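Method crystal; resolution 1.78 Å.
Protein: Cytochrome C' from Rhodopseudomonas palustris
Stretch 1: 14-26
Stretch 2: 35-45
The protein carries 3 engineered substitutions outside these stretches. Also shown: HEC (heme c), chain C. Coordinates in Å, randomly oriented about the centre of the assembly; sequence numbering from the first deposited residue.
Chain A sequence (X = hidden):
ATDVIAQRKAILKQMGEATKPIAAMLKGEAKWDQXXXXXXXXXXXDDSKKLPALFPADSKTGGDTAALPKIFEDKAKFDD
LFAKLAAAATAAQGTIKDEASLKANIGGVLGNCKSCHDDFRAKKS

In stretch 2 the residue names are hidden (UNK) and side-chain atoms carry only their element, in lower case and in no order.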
ATOM      1  N   GLN A  14      -3.647   2.772   7.662  1.00 19.44           N
ATOM      2  CA  GLN A  14      -2.261   2.904   8.148  1.00 22.42           C
ATOM      3  C   GLN A  14      -1.327   3.091   6.945  1.00 24.97           C
ATOM      4  O   GLN A  14      -0.393   3.899   7.003  1.00 22.40           O
ATOM      5  CB  GLN A  14      -1.759   1.651   8.916  1.00 24.31           C
ATOM      6  CG  GLN A  14      -2.631   1.117  10.037  1.00 52.03           C
ATOM      7  CD  GLN A  14      -2.183  -0.279  10.473  1.00 85.78           C
ATOM      8  OE1 GLN A  14      -3.004  -1.130  10.851  1.00 46.78           O
ATOM      9  NE2 GLN A  14      -0.871  -0.520  10.422  1.00 82.11           N
ATOM     10  N   MET A  15      -1.563   2.341   5.865  1.00 23.08           N
ATOM     11  CA  MET A  15      -0.686   2.475   4.693  1.00 25.84           C
ATOM     12  C   MET A  15      -0.768   3.910   4.195  1.00 26.63           C
ATOM     13  O   MET A  15       0.260   4.530   3.888  1.00 21.75           O
ATOM     14  CB  MET A  15      -1.094   1.495   3.574  1.00 29.16           C
ATOM     15  CG  MET A  15      -0.449   0.129   3.632  1.00 42.85           C
ATOM     16  SD  MET A  15       0.263  -0.394   2.015  1.00 36.14           S
ATOM     17  CE  MET A  15      -1.121  -1.136   1.359  1.00 32.40           C
ATOM     18  N   GLY A  16      -1.993   4.445   4.125  1.00 21.54           N
ATOM     19  CA  GLY A  16      -2.169   5.832   3.702  1.00 21.72           C
ATOM     20  C   GLY A  16      -1.374   6.783   4.602  1.00 25.22           C
ATOM     21  O   GLY A  16      -0.652   7.676   4.106  1.00 24.54           O
ATOM     22  N   GLU A  17      -1.496   6.620   5.933  1.00 22.47           N
ATOM     23  CA  GLU A  17      -0.744   7.472   6.854  1.00 21.63           C
ATOM     24  C   GLU A  17       0.782   7.320   6.670  1.00 19.98           C
ATOM     25  O   GLU A  17       1.520   8.284   6.821  1.00 21.90           O
ATOM     26  CB  GLU A  17      -1.122   7.109   8.284  1.00 27.08           C
ATOM     27  CG  GLU A  17      -2.590   7.403   8.497  1.00 25.69           C
ATOM     28  CD  GLU A  17      -3.175   6.748   9.732  1.00 60.84           C
ATOM     29  OE1 GLU A  17      -2.874   5.557   9.991  1.00 68.79           O
ATOM     30  OE2 GLU A  17      -3.958   7.425  10.432  1.00 54.76           O
ATOM     31  N   ALA A  18       1.259   6.121   6.359  1.00 22.61           N
ATOM     32  CA  ALA A  18       2.719   5.955   6.178  1.00 23.63           C
ATOM     33  C   ALA A  18       3.232   6.756   4.987  1.00 26.42           C
ATOM     34  O   ALA A  18       4.422   7.089   4.946  1.00 24.17           O
ATOM     35  CB  ALA A  18       3.104   4.457   6.002  1.00 20.58           C
ATOM     36  N   THR A  19       2.376   7.040   4.007  1.00 22.88           N
ATOM     37  CA  THR A  19       2.855   7.820   2.854  1.00 22.61           C
ATOM     38  C   THR A  19       2.879   9.314   3.162  1.00 20.96           C
ATOM     39  O   THR A  19       3.556  10.069   2.477  1.00 22.39           O
ATOM     40  CB  THR A  19       2.004   7.643   1.552  1.00 24.83           C
ATOM     41  OG1 THR A  19       0.702   8.220   1.754  1.00 29.94           O
ATOM     42  CG2 THR A  19       1.861   6.191   1.186  1.00 23.06           C
ATOM     43  N   LYS A  20       2.161   9.756   4.185  1.00 21.17           N
ATOM     44  CA  LYS A  20       2.153  11.183   4.481  1.00 20.22           C
ATOM     45  C   LYS A  20       3.528  11.869   4.716  1.00 24.69           C
ATOM     46  O   LYS A  20       3.821  12.900   4.084  1.00 25.61           O
ATOM     47  CB  LYS A  20       1.180  11.488   5.627  1.00 18.57           C
ATOM     48  CG  LYS A  20      -0.282  11.165   5.299  1.00 23.88           C
ATOM     49  CD  LYS A  20      -1.223  11.939   6.250  1.00 48.21           C
ATOM     50  CE  LYS A  20      -2.688  11.523   6.122  1.00 67.20           C
ATOM     51  NZ  LYS A  20      -2.982  10.204   6.766  1.00 65.63           N
ATOM     52  N   PRO A  21       4.386  11.325   5.594  1.00 21.77           N
ATOM     53  CA  PRO A  21       5.685  11.992   5.792  1.00 30.35           C
ATOM     54  C   PRO A  21       6.520  11.968   4.512  1.00 25.09           C
ATOM     55  O   PRO A  21       7.333  12.856   4.272  1.00 24.03           O
ATOM     56  CB  PRO A  21       6.375  11.158   6.889  1.00 28.09           C
ATOM     57  CG  PRO A  21       5.369  10.298   7.432  1.00 29.95           C
ATOM     58  CD  PRO A  21       4.300  10.093   6.397  1.00 24.43           C
ATOM     59  N   ILE A  22       6.367  10.919   3.718  1.00 21.09           N
ATOM     60  CA  ILE A  22       7.125  10.850   2.463  1.00 22.92           C
ATOM     61  C   ILE A  22       6.634  11.961   1.524  1.00 20.59           C
ATOM     62  O   ILE A  22       7.434  12.688   0.940  1.00 23.29           O
ATOM     63  CB  ILE A  22       6.962   9.479   1.791  1.00 22.67           C
ATOM     64  CG1 ILE A  22       7.806   8.446   2.567  1.00 22.16           C
ATOM     65  CG2 ILE A  22       7.464   9.536   0.317  1.00 20.38           C
ATOM     66  CD1 ILE A  22       7.472   7.017   2.218  1.00 26.49           C
ATOM     67  N   ALA A  23       5.326  12.122   1.410  1.00 23.47           N
ATOM     68  CA  ALA A  23       4.797  13.176   0.562  1.00 26.03           C
ATOM     69  C   ALA A  23       5.279  14.537   1.084  1.00 25.36           C
ATOM     70  O   ALA A  23       5.583  15.429   0.306  1.00 29.91           O
ATOM     71  CB  ALA A  23       3.250  13.136   0.532  1.00 20.07           C
ATOM     72  N   ALA A  24       5.342  14.714   2.396  1.00 21.62           N
ATOM     73  CA  ALA A  24       5.782  16.000   2.957  1.00 27.50           C
ATOM     74  C   ALA A  24       7.241  16.309   2.599  1.00 27.87           C
ATOM     75  O   ALA A  24       7.627  17.464   2.330  1.00 25.43           O
ATOM     76  CB  ALA A  24       5.558  16.007   4.496  1.00 29.14           C
ATOM     77  N   MET A  25       8.068  15.281   2.588  1.00 23.76           N
ATOM     78  CA  MET A  25       9.456  15.483   2.202  1.00 25.31           C
ATOM     79  C   MET A  25       9.522  15.823   0.713  1.00 26.78           C
ATOM     80  O   MET A  25      10.232  16.747   0.320  1.00 26.50           O
ATOM     81  CB  MET A  25      10.272  14.223   2.480  1.00 20.41           C
ATOM     82  CG  MET A  25      10.656  14.064   3.925  1.00 25.64           C
ATOM     83  SD  MET A  25      11.300  12.421   4.256  1.00 24.27           S
ATOM     84  CE  MET A  25      10.823  12.263   6.037  1.00 22.09           C
ATOM     85  N   LEU A  26       8.774  15.093  -0.117  1.00 23.35           N
ATOM     86  CA  LEU A  26       8.815  15.346  -1.554  1.00 21.38           C
ATOM     87  C   LEU A  26       8.358  16.782  -1.842  1.00 33.99           C
ATOM     88  O   LEU A  26       8.852  17.416  -2.756  1.00 26.94           O
ATOM     89  CB  LEU A  26       7.941  14.363  -2.281  1.00 19.23           C
ATOM     90  CG  LEU A  26       8.417  12.921  -2.250  1.00 20.30           C
ATOM     91  CD1 LEU A  26       7.313  12.096  -2.871  1.00 25.06           C
ATOM     92  CD2 LEU A  26       9.746  12.749  -3.019  1.00 24.89           C
ATOM     93  N   UNK A  35      15.259   7.667   8.970  1.00 25.62           N
ATOM     94  CA  UNK A  35      14.536   6.768   9.855  1.00 28.44           C
ATOM     95  C   UNK A  35      13.021   6.782   9.577  1.00 25.64           C
ATOM     96  O   UNK A  35      12.370   5.726   9.573  1.00 25.75           O
ATOM     97  c   UNK A  35      14.816   7.166  11.312  1.00 29.83           C
ATOM     98  N   UNK A  36      12.461   7.976   9.392  1.00 20.47           N
ATOM     99  CA  UNK A  36      11.028   8.101   9.102  1.00 21.85           C
ATOM    100  C   UNK A  36      10.681   7.391   7.801  1.00 23.45           C
ATOM    101  O   UNK A  36       9.652   6.749   7.696  1.00 23.00           O
ATOM    102  c   UNK A  36      10.679  10.289  10.336  1.00 31.72           C
ATOM    103  c   UNK A  36      10.606   9.601   8.962  1.00 28.40           C
ATOM    104  c   UNK A  36       9.166   9.697   8.359  1.00 25.46           C
ATOM    105  N   UNK A  37      11.545   7.534   6.797  1.00 20.82           N
ATOM    106  CA  UNK A  37      11.314   6.902   5.504  1.00 17.48           C
ATOM    107  C   UNK A  37      11.396   5.388   5.625  1.00 19.72           C
ATOM    108  O   UNK A  37      10.542   4.670   5.105  1.00 21.89           O
ATOM    109  c   UNK A  37      12.255   6.677   3.214  1.00 21.97           C
ATOM    110  c   UNK A  37      12.336   7.432   4.499  1.00 19.86           C
ATOM    111  c   UNK A  37      12.043   8.878   4.246  1.00 22.57           C
ATOM    112  N   UNK A  38      12.400   4.892   6.346  1.00 20.19           N
ATOM    113  CA  UNK A  38      12.544   3.448   6.561  1.00 22.08           C
ATOM    114  C   UNK A  38      11.322   2.896   7.293  1.00 24.99           C
ATOM    115  O   UNK A  38      10.833   1.789   6.998  1.00 21.92           O
ATOM    116  c   UNK A  38      13.767   3.185   7.403  1.00 24.05           C
ATOM    117  o   UNK A  38      14.537   1.914   4.588  1.00 55.56           O
ATOM    118  c   UNK A  38      15.031   3.128   6.601  1.00 33.54           C
ATOM    119  c   UNK A  38      15.062   1.897   5.698  1.00 60.77           C
ATOM    120  n   UNK A  38      15.658   0.814   6.190  1.00 59.46           N
ATOM    121  N   UNK A  39      10.842   3.668   8.263  1.00 19.67           N
ATOM    122  CA  UNK A  39       9.664   3.237   9.040  1.00 22.89           C
ATOM    123  C   UNK A  39       8.418   3.108   8.128  1.00 26.41           C
ATOM    124  O   UNK A  39       7.665   2.118   8.206  1.00 23.17           O
ATOM    125  c   UNK A  39       8.152   5.061  12.116  1.00 26.03           C
ATOM    126  c   UNK A  39       8.192   4.012  11.039  1.00 22.07           C
ATOM    127  c   UNK A  39       9.431   4.233  10.166  1.00 24.55           C
ATOM    128  n   UNK A  39       6.822   3.773  13.786  1.00 40.52           N
ATOM    129  c   UNK A  39       6.867   4.981  12.939  1.00 32.55           C
ATOM    130  N   UNK A  40       8.208   4.103   7.262  1.00 25.05           N
ATOM    131  CA  UNK A  40       7.086   4.097   6.327  1.00 21.88           C
ATOM    132  C   UNK A  40       7.209   2.974   5.332  1.00 23.53           C
ATOM    133  O   UNK A  40       6.233   2.322   5.041  1.00 22.47           O
ATOM    134  c   UNK A  40       6.984   5.428   5.535  1.00 16.81           C
ATOM    135  o   UNK A  40       6.632   6.499   6.403  1.00 25.97           O
ATOM    136  N   UNK A  41       8.405   2.744   4.781  1.00 19.44           N
ATOM    137  CA  UNK A  41       8.519   1.682   3.805  1.00 18.80           C
ATOM    138  C   UNK A  41       8.284   0.313   4.459  1.00 20.78           C
ATOM    139  O   UNK A  41       7.699  -0.590   3.861  1.00 21.26           O
ATOM    140  c   UNK A  41      11.573   3.060   1.838  1.00 28.34           C
ATOM    141  c   UNK A  41      10.100   2.976   2.298  1.00 21.19           C
ATOM    142  c   UNK A  41       9.910   1.737   3.163  1.00 21.39           C
ATOM    143  c   UNK A  41       9.214   2.837   1.057  1.00 23.99           C
ATOM    144  N   UNK A  42       8.740   0.161   5.690  1.00 19.45           N
ATOM    145  CA  UNK A  42       8.600  -1.113   6.382  1.00 20.22           C
ATOM    146  C   UNK A  42       7.108  -1.360   6.626  1.00 23.01           C
ATOM    147  O   UNK A  42       6.623  -2.478   6.455  1.00 23.68           O
ATOM    148  c   UNK A  42       9.377  -1.079   7.704  1.00 28.75           C
ATOM    149  N   UNK A  43       6.374  -0.309   6.979  1.00 22.56           N
ATOM    150  CA  UNK A  43       4.923  -0.467   7.236  1.00 23.73           C
ATOM    151  C   UNK A  43       4.207  -0.860   5.971  1.00 26.45           C
ATOM    152  O   UNK A  43       3.362  -1.768   5.975  1.00 25.00           O
ATOM    153  c   UNK A  43       4.334   0.796   7.739  1.00 25.39           C
ATOM    154  N   UNK A  44       4.538  -0.175   4.875  1.00 23.70           N
ATOM    155  CA  UNK A  44       3.930  -0.491   3.581  1.00 18.92           C
ATOM    156  C   UNK A  44       4.214  -1.958   3.253  1.00 21.53           C
ATOM    157  O   UNK A  44       3.296  -2.694   2.866  1.00 20.91           O
ATOM    158  c   UNK A  44       4.082  -0.032   1.058  1.00 22.85           C
ATOM    159  c   UNK A  44       3.928   1.881   2.686  1.00 27.26           C
ATOM    160  c   UNK A  44       4.669   2.968   1.848  1.00 23.05           C
ATOM    161  c   UNK A  44       4.476   0.477   2.465  1.00 17.14           C
ATOM    162  N   UNK A  45       5.456  -2.413   3.432  1.00 18.62           N
ATOM    163  CA  UNK A  45       5.786  -3.809   3.100  1.00 22.59           C
ATOM    164  C   UNK A  45       5.045  -4.800   3.989  1.00 24.32           C
ATOM    165  O   UNK A  45       4.506  -5.784   3.499  1.00 23.19           O
ATOM    166  c   UNK A  45       7.306  -4.070   3.190  1.00 25.78           C
TER
HETATM  167 FE   HEC C 150      -5.344   0.976  -1.257  1.00 22.98          FE
HETATM  168  CHA HEC C 150      -8.317   1.324   0.284  1.00 30.81           C
HETATM  169  CHB HEC C 150      -4.115   3.605   0.555  1.00 25.45           C
HETATM  170  CHC HEC C 150      -2.189   0.186  -2.194  1.00 25.38           C
HETATM  171  CHD HEC C 150      -6.445  -2.012  -2.793  1.00 19.77           C
HETATM  172  NA  HEC C 150      -6.096   2.253   0.167  1.00 20.82           N
HETATM  173  C1A HEC C 150      -7.366   2.202   0.655  1.00 24.93           C
HETATM  174  C2A HEC C 150      -7.529   3.233   1.610  1.00 19.12           C
HETATM  175  C3A HEC C 150      -6.330   3.950   1.702  1.00 21.06           C
HETATM  176  C4A HEC C 150      -5.445   3.284   0.772  1.00 18.34           C
HETATM  177  CMA HEC C 150      -5.890   5.146   2.485  1.00 23.52           C
HETATM  178  CAA HEC C 150      -8.826   3.562   2.339  1.00 24.96           C
HETATM  179  CBA HEC C 150      -8.899   2.762   3.620  1.00 17.59           C
HETATM  180  CGA HEC C 150     -10.085   3.201   4.489  1.00 30.40           C
HETATM  181  O1A HEC C 150      -9.849   3.947   5.444  1.00 26.20           O
HETATM  182  O2A HEC C 150     -11.227   2.795   4.198  1.00 28.51           O
HETATM  183  NB  HEC C 150      -3.586   1.734  -0.921  1.00 19.58           N
HETATM  184  C1B HEC C 150      -3.238   2.899  -0.258  1.00 23.23           C
HETATM  185  C2B HEC C 150      -1.819   3.275  -0.436  1.00 28.20           C
HETATM  186  C3B HEC C 150      -1.282   2.324  -1.212  1.00 21.32           C
HETATM  187  C4B HEC C 150      -2.372   1.342  -1.485  1.00 18.90           C
HETATM  188  CMB HEC C 150      -1.179   4.569   0.156  1.00 20.99           C
HETATM  189  CAB HEC C 150       0.086   2.224  -1.722  1.00 21.14           C
HETATM  190  CBB HEC C 150       1.225   2.358  -0.915  1.00 23.49           C
HETATM  191  NC  HEC C 150      -4.504  -0.601  -2.199  1.00 24.39           N
HETATM  192  C1C HEC C 150      -3.161  -0.759  -2.537  1.00 22.03           C
HETATM  193  C2C HEC C 150      -2.950  -1.905  -3.334  1.00 22.29           C
HETATM  194  C3C HEC C 150      -4.138  -2.551  -3.555  1.00 22.42           C
HETATM  195  C4C HEC C 150      -5.110  -1.685  -2.819  1.00 18.51           C
HETATM  196  CMC HEC C 150      -1.601  -2.270  -4.043  1.00 18.74           C
HETATM  197  CAC HEC C 150      -4.523  -3.708  -4.351  1.00 22.13           C
HETATM  198  CBC HEC C 150      -3.489  -4.708  -4.660  1.00 20.89           C
HETATM  199  ND  HEC C 150      -7.030  -0.158  -1.300  1.00 21.45           N
HETATM  200  C1D HEC C 150      -7.392  -1.254  -2.040  1.00 17.95           C
HETATM  201  C2D HEC C 150      -8.826  -1.577  -1.883  1.00 25.06           C
HETATM  202  C3D HEC C 150      -9.314  -0.621  -1.025  1.00 15.91           C
HETATM  203  C4D HEC C 150      -8.206   0.250  -0.637  1.00 31.97           C
HETATM  204  CMD HEC C 150      -9.439  -2.912  -2.401  1.00 23.54           C
HETATM  205  CAD HEC C 150     -10.820  -0.598  -0.477  1.00 20.21           C
HETATM  206  CBD HEC C 150     -10.746  -1.369   0.876  1.00 18.57           C
HETATM  207  CGD HEC C 150     -12.155  -1.611   1.412  1.00 23.04           C
HETATM  208  O1D HEC C 150     -12.919  -0.638   1.357  1.00 23.67           O
HETATM  209  O2D HEC C 150     -12.467  -2.736   1.850  1.00 28.62           O

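Position 35 carries a single side-chain carbon, out of reach of stretch 1 and exposed. One carbon beyond CA means alanine, A35, a good helix former that asks nothing of its surroundings.

Position 36 has three carbons, the first carrying the other two, and points toward stretch 1, where an outer carbon meets P21 and M25. A fork at CB with no further atoms is valine, V36. Its CG1 lies 3.5 Å from CB of P21 and 3.8 Å from CE of M25, so a short, branched apolar group fits against the proline ring and the methionine tip.

Position 37 repeats the pattern: three carbons, forked at the first, one of them close to the sulfur of M25. This is V37, whose CG2 stands 3.6 Å from SD of M25. It is buried, and its compact, wholly apolar side chain suits that setting.

At position 38 three carbons run in line, the third bearing one oxygen and one nitrogen; none reaches stretch 1. That is a terminal amide on a two-carbon spacer, hence glutamine, Q38. It is partly exposed, where a polar group is readily accommodated.

Position 39 shows four carbons in a row ending in nitrogen, clear of stretch 1: the signature of lysine, K39. Its extended chain, with chi1 to chi3 all t, is exposed, which suits a charged amine.

Position 40 has one carbon followed by one oxygen; it points toward stretch 1, the carbon meeting I22 and the oxygen meeting O of A18. This is serine, S40. Its OG donates a hydrogen bond of 2.7 Å to O of A18, while its CB lies 3.7 Å from CD1 of I22. The side chain is short enough to let the helices come close, with CA of A18 and CA of S40 only 4.7 Å apart.

Position 41 has four carbons, forked at the second: leucine, L41. Its CA-to-CB bond points away from stretch 1 and the residue is buried, as befits a large apolar side chain.

Position 42 has one carbon, out of reach and partly exposed: alanine, A42, suited to a helix turn making no contact here.

Position 43 also has one carbon, pointing toward stretch 1, its CB 4.2 Å from CB of A18: alanine, A43, a small-to-small contact.

Position 44 has four carbons forked at the first, one arm two carbons long, meeting M15, A18 and T19: isoleucine, I44. Its CG2 is 4.0 Å from SD of M15; this branched, apolar chain reaches all three from a buried site.

Position 45, one carbon pointing away, is alanine, A45, a small apolar methyl in keeping with burial.

The contact joins two nearly antiparallel helices, 152° between directions, whose axes approach to 8.8 Å. Small residues A18, S40 and A43 permit this approach, and apolar contacts extend from M15 and I44 to M25 and V36. Stretch 1 is kinked at P21, whose N has no hydrogen to give. A18 O also lacks its usual bond, since I22 N lies 4.5 Å from A18 O, and S40 donates to it instead.

Stretch 2, residues 35-45: AVVQKSLAAIA
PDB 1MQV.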